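Yeast Cdc13 OB4 (Candida glabrata, PDB 3RMH) forms, as the dimerizing OB-fold domain of the telomere protein Cdc13, a two-chain assembly and probably supports DNA binding by the full-length protein. Local coordinates at residues E85-M89 with D90-P94; S17-N20 with H21-H24. The protein carries 2 engineered substitutions. All coordinates share one frame; numbering follows the deposited sequence.

Contact 1: E85-M89 with D90-P94. Engineered in segment 85-89: Val86 (natural residue Ala).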
loop_
_atom_site.group_PDB
_atom_site.type_symbol
_atom_site.label_atom_id
_atom_site.label_comp_id
_atom_site.label_asym_id
_atom_site.label_seq_id
_atom_site.Cartn_x
_atom_site.Cartn_y
_atom_site.Cartn_z
ATOM N N GLU B 85 25.371 -4.235 -6.909
ATOM C CA GLU B 85 24.904 -5.104 -5.837
ATOM C C GLU B 85 23.769 -5.992 -6.330
ATOM O O GLU B 85 22.905 -5.543 -7.077
ATOM C CB GLU B 85 24.438 -4.258 -4.649
ATOM C CG GLU B 85 24.170 -5.040 -3.380
ATOM C CD GLU B 85 25.444 -5.411 -2.643
ATOM O OE1 GLU B 85 26.458 -4.696 -2.791
ATOM O OE2 GLU B 85 25.425 -6.419 -1.914
ATOM N N VAL B 86 23.769 -7.252 -5.911
ATOM C CA VAL B 86 22.712 -8.180 -6.295
ATOM C C VAL B 86 21.452 -7.942 -5.460
ATOM O O VAL B 86 21.535 -7.708 -4.253
ATOM C CB VAL B 86 23.172 -9.643 -6.134
ATOM C CG1 VAL B 86 23.652 -9.895 -4.711
ATOM C CG2 VAL B 86 22.049 -10.597 -6.503
ATOM N N LEU B 87 20.292 -7.995 -6.109
ATOM C CA LEU B 87 19.022 -7.749 -5.436
ATOM C C LEU B 87 18.582 -8.951 -4.598
ATOM O O LEU B 87 18.046 -9.922 -5.135
ATOM C CB LEU B 87 17.927 -7.397 -6.448
ATOM C CG LEU B 87 16.539 -7.122 -5.856
ATOM C CD1 LEU B 87 16.580 -6.003 -4.814
ATOM C CD2 LEU B 87 15.524 -6.789 -6.947
ATOM N N THR B 88 18.817 -8.881 -3.289
ATOM C CA THR B 88 18.300 -9.876 -2.347
ATOM C C THR B 88 17.703 -9.173 -1.137
ATOM O O THR B 88 18.042 -8.025 -0.858
ATOM C CB THR B 88 19.393 -10.822 -1.847
ATOM O OG1 THR B 88 20.430 -10.063 -1.214
ATOM C CG2 THR B 88 19.978 -11.619 -2.999
ATOM N N MET B 89 16.829 -9.859 -0.407
ATOM C CA MET B 89 16.225 -9.249 0.773
ATOM C C MET B 89 17.287 -8.893 1.810
ATOM O O MET B 89 17.122 -7.957 2.592
ATOM C CB MET B 89 15.183 -10.175 1.395
ATOM C CG MET B 89 14.292 -9.487 2.419
ATOM S SD MET B 89 13.290 -8.169 1.686
ATOM C CE MET B 89 12.291 -9.112 0.547
ATOM N N ASP B 90 18.383 -9.640 1.805
ATOM C CA ASP B 90 19.410 -9.466 2.823
ATOM C C ASP B 90 20.000 -8.057 2.834
ATOM O O ASP B 90 20.424 -7.571 3.881
ATOM C CB ASP B 90 20.518 -10.508 2.656
ATOM C CG ASP B 90 19.986 -11.932 2.691
ATOM O OD1 ASP B 90 18.961 -12.174 3.369
ATOM O OD2 ASP B 90 20.587 -12.808 2.034
ATOM N N ILE B 91 20.038 -7.392 1.682
ATOM C CA ILE B 91 20.636 -6.057 1.662
ATOM C C ILE B 91 19.810 -5.058 2.463
ATOM O O ILE B 91 20.325 -4.031 2.891
ATOM C CB ILE B 91 20.877 -5.512 0.237
ATOM C CG1 ILE B 91 19.553 -5.162 -0.449
ATOM C CG2 ILE B 91 21.751 -6.471 -0.575
ATOM C CD1 ILE B 91 19.732 -4.530 -1.818
ATOM N N PHE B 92 18.530 -5.357 2.674
ATOM C CA PHE B 92 17.676 -4.448 3.435
ATOM C C PHE B 92 17.718 -4.649 4.959
ATOM O O PHE B 92 17.353 -3.757 5.726
ATOM C CB PHE B 92 16.244 -4.501 2.905
ATOM C CG PHE B 92 16.141 -4.096 1.459
ATOM C CD1 PHE B 92 16.159 -2.757 1.098
ATOM C CD2 PHE B 92 16.066 -5.052 0.464
ATOM C CE1 PHE B 92 16.080 -2.380 -0.225
ATOM C CE2 PHE B 92 15.988 -4.676 -0.868
ATOM C CZ PHE B 92 15.993 -3.342 -1.207
ATOM N N THR B 93 18.182 -5.810 5.395
ATOM C CA THR B 93 18.169 -6.139 6.829
ATOM C C THR B 93 18.742 -5.068 7.769
ATOM O O THR B 93 18.136 -4.766 8.799
ATOM C CB THR B 93 18.859 -7.483 7.085
ATOM O OG1 THR B 93 18.121 -8.507 6.407
ATOM C CG2 THR B 93 18.916 -7.782 8.581
ATOM N N PRO B 94 19.913 -4.493 7.426
ATOM C CA PRO B 94 20.484 -3.481 8.324
ATOM C C PRO B 94 19.665 -2.195 8.402
ATOM O O PRO B 94 19.883 -1.390 9.301
ATOM C CB PRO B 94 21.865 -3.196 7.706
ATOM C CG PRO B 94 22.163 -4.398 6.859
ATOM C CD PRO B 94 20.820 -4.801 6.307
#

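Contact 2: S17-N20 with H21-H24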
loop_
_atom_site.group_PDB
_atom_site.type_symbol
_atom_site.label_atom_id
_atom_site.label_comp_id
_atom_site.label_asym_id
_atom_site.label_seq_id
_atom_site.Cartn_x
_atom_site.Cartn_y
_atom_site.Cartn_z
ATOM N N SER B 17 0.897 11.183 7.203
ATOM C CA SER B 17 -0.559 11.185 7.111
ATOM C C SER B 17 -1.050 12.285 6.169
ATOM O O SER B 17 -1.979 12.078 5.383
ATOM C CB SER B 17 -1.181 11.377 8.493
ATOM O OG SER B 17 -2.570 11.641 8.378
ATOM N N GLN B 18 -0.418 13.451 6.245
ATOM C CA GLN B 18 -0.765 14.566 5.372
ATOM C C GLN B 18 -0.355 14.300 3.926
ATOM O O GLN B 18 -1.062 14.682 2.995
ATOM C CB GLN B 18 -0.134 15.872 5.871
ATOM C CG GLN B 18 -0.577 16.275 7.270
ATOM C CD GLN B 18 -0.103 17.666 7.669
ATOM O OE1 GLN B 18 0.730 18.273 6.992
ATOM N NE2 GLN B 18 -0.642 18.179 8.772
ATOM N N LEU B 19 0.781 13.639 3.741
ATOM C CA LEU B 19 1.273 13.336 2.406
ATOM C C LEU B 19 0.357 12.340 1.708
ATOM O O LEU B 19 0.119 12.438 0.503
ATOM C CB LEU B 19 2.691 12.775 2.467
ATOM C CG LEU B 19 3.791 13.720 2.970
ATOM C CD1 LEU B 19 5.132 13.024 2.944
ATOM C CD2 LEU B 19 3.829 14.969 2.102
ATOM N N ASN B 20 -0.155 11.375 2.470
ATOM C CA ASN B 20 -1.039 10.354 1.898
ATOM C C ASN B 20 -2.380 10.899 1.461
ATOM O O ASN B 20 -3.118 10.231 0.736
ATOM C CB ASN B 20 -1.258 9.200 2.881
ATOM C CG ASN B 20 -0.130 8.199 2.847
ATOM O OD1 ASN B 20 0.427 7.917 1.783
ATOM N ND2 ASN B 20 0.218 7.658 4.014
ATOM N N HIS B 21 -2.708 12.101 1.914
ATOM C CA HIS B 21 -3.990 12.707 1.538
ATOM C C HIS B 21 -3.898 13.613 0.314
ATOM O O HIS B 21 -4.926 13.985 -0.261
ATOM C CB HIS B 21 -4.613 13.459 2.714
ATOM C CG HIS B 21 -5.368 12.566 3.654
ATOM N ND1 HIS B 21 -6.722 12.381 3.564
ATOM C CD2 HIS B 21 -4.930 11.784 4.673
ATOM C CE1 HIS B 21 -7.106 11.526 4.509
ATOM N NE2 HIS B 21 -6.047 11.157 5.186
ATOM N N LEU B 22 -2.680 13.966 -0.083
ATOM C CA LEU B 22 -2.497 14.897 -1.204
ATOM C C LEU B 22 -3.117 14.323 -2.475
ATOM O O LEU B 22 -2.649 13.314 -3.008
ATOM C CB LEU B 22 -1.018 15.211 -1.423
ATOM C CG LEU B 22 -0.330 16.098 -0.382
ATOM C CD1 LEU B 22 1.168 16.119 -0.635
ATOM C CD2 LEU B 22 -0.887 17.517 -0.395
ATOM N N GLN B 23 -4.174 14.981 -2.938
ATOM C CA GLN B 23 -4.984 14.528 -4.064
ATOM C C GLN B 23 -4.374 14.889 -5.416
ATOM O O GLN B 23 -4.530 14.164 -6.397
ATOM C CB GLN B 23 -6.378 15.147 -3.966
ATOM C CG GLN B 23 -7.332 14.709 -5.065
ATOM C CD GLN B 23 -8.560 14.003 -4.521
ATOM O OE1 GLN B 23 -8.929 14.184 -3.359
ATOM N NE2 GLN B 23 -9.199 13.190 -5.358
ATOM N N HIS B 24 -3.683 16.016 -5.468
ATOM C CA HIS B 24 -3.147 16.490 -6.735
ATOM C C HIS B 24 -1.634 16.370 -6.740
ATOM O O HIS B 24 -0.990 16.492 -5.697
ATOM C CB HIS B 24 -3.562 17.943 -6.976
ATOM C CG HIS B 24 -3.042 18.894 -5.945
ATOM N ND1 HIS B 24 -3.259 18.724 -4.595
ATOM C CD2 HIS B 24 -2.311 20.031 -6.067
ATOM C CE1 HIS B 24 -2.684 19.711 -3.929
ATOM N NE2 HIS B 24 -2.104 20.515 -4.798
HETATM O O HOH W 1 -0.407 11.790 -2.301
#

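Contact 1: E85-M89 with D90-P94
The Phe92 ring has Leu87 CD1 and the backbone oxygen Met89 O at its edge, near the ring plane, and Ile91 CG1 on one face, 3.5 Å above that plane and displaced from the ring centre. Leu87 CD1 is 4.2 Å from Phe92 CE2. The sulfur makes an oblique Met-aromatic contact, Met89 SD lying 5.5 Å from the centre of the Phe92 ring and 60° off its normal. All belong to the connection between helix 75-82 and strand 99-108 of the OB fold. Leu87 comes from the extended run that leads into a turn, whereas Ile91 and Phe92 belong to the helically wound residues 90-92; the turn takes in 3-10 residues 93-94 and continues beyond them. Phe92 and Leu87 both pack on Ile41 and Ile47 of the two antiparallel strands 28-42 and 46-52.

Two backbone bonds of the i to i+3 kind fold the turn. Ile91 N donates to Thr88 O at 3.3 Å, and Phe92 N donates to Met89 O at 3.0 Å.

Ile91 is buried, its side chain packing also on Leu82 and Ile124. Its CG1 lies between the backbone N and the carbonyl carbon (chi1 71°), which brings that atom to 3.3 Å from Thr88 O. Its other branch, CG2, lies 3.9 Å from Thr88 OG1. Glu85 and Ile91 run alongside with opposed directions. While the Glu85 carboxylate forms a salt bridge through OE1 with Arg128 of helix 124-134, its OE2 comes to 3.9 Å from Ile91 CG2.

Contact 2: S17-N20 with H21-H24
Backbone hydrogen bonds carry the chain from Ser17-Asn20 into His21-His24. His21 N donates to Gln18 O at 3.2 Å, and Leu22 N reaches Leu19 O at the same distance, the latter bond closing a type I beta turn from Leu19 to Leu22. A water adds a second bridge across this turn, donating to Leu19 O (2.9 Å) and to Leu22 O (2.8 Å). Leu19 O thus accepts from both an amide and a water.

Apolar contact is made by two leucines in parallel alignment, with Leu19 CD2 4.0 Å from Leu22 CD1. Both pack on Tyr30 and Trp117, which places the pair against strands 28-42 and 115-119.

Two polar side chains find partners beyond the turn. With CG beside its backbone N (chi1 -83°), His21 lays its ring edge against the preceding helical turn, where CD2 is 3.0 Å from Ser17 O and the oxygen lies in the ring plane. Its NE2 is hydrogen-bonded to NE2 of His21 in the second subunit, the two rings meeting with their planes about 30° apart. Asn20 ND2, in turn, is held by Val65 O and Ile67 O of its own chain. The arrangement is a type I beta turn next to helix 16-19, set at the dimer interface of the OB4 domain.

Contacts 1 and 2 are both local turns, both partly buried, yet they lie on opposite sides of the chain's centre, with centres about 30 Å apart and nearest atoms about 19 Å apart. Strand 28-42 is shared: contact 1 rests on Val39 and Ile41, contact 2 on Tyr30 and Leu32. Otherwise 85-94 packs on strand 46-52 and helices 75-82 and 124-134, whereas 17-24 leans on strand 115-119. Contact 1 buries Ile91 and Phe92 in aliphatic, aromatic and sulfur packing and is touched by no other chain of the assembly. Contact 2 buries Leu19 and Asn20, adds a bridging water and a histidine pair with the second subunit.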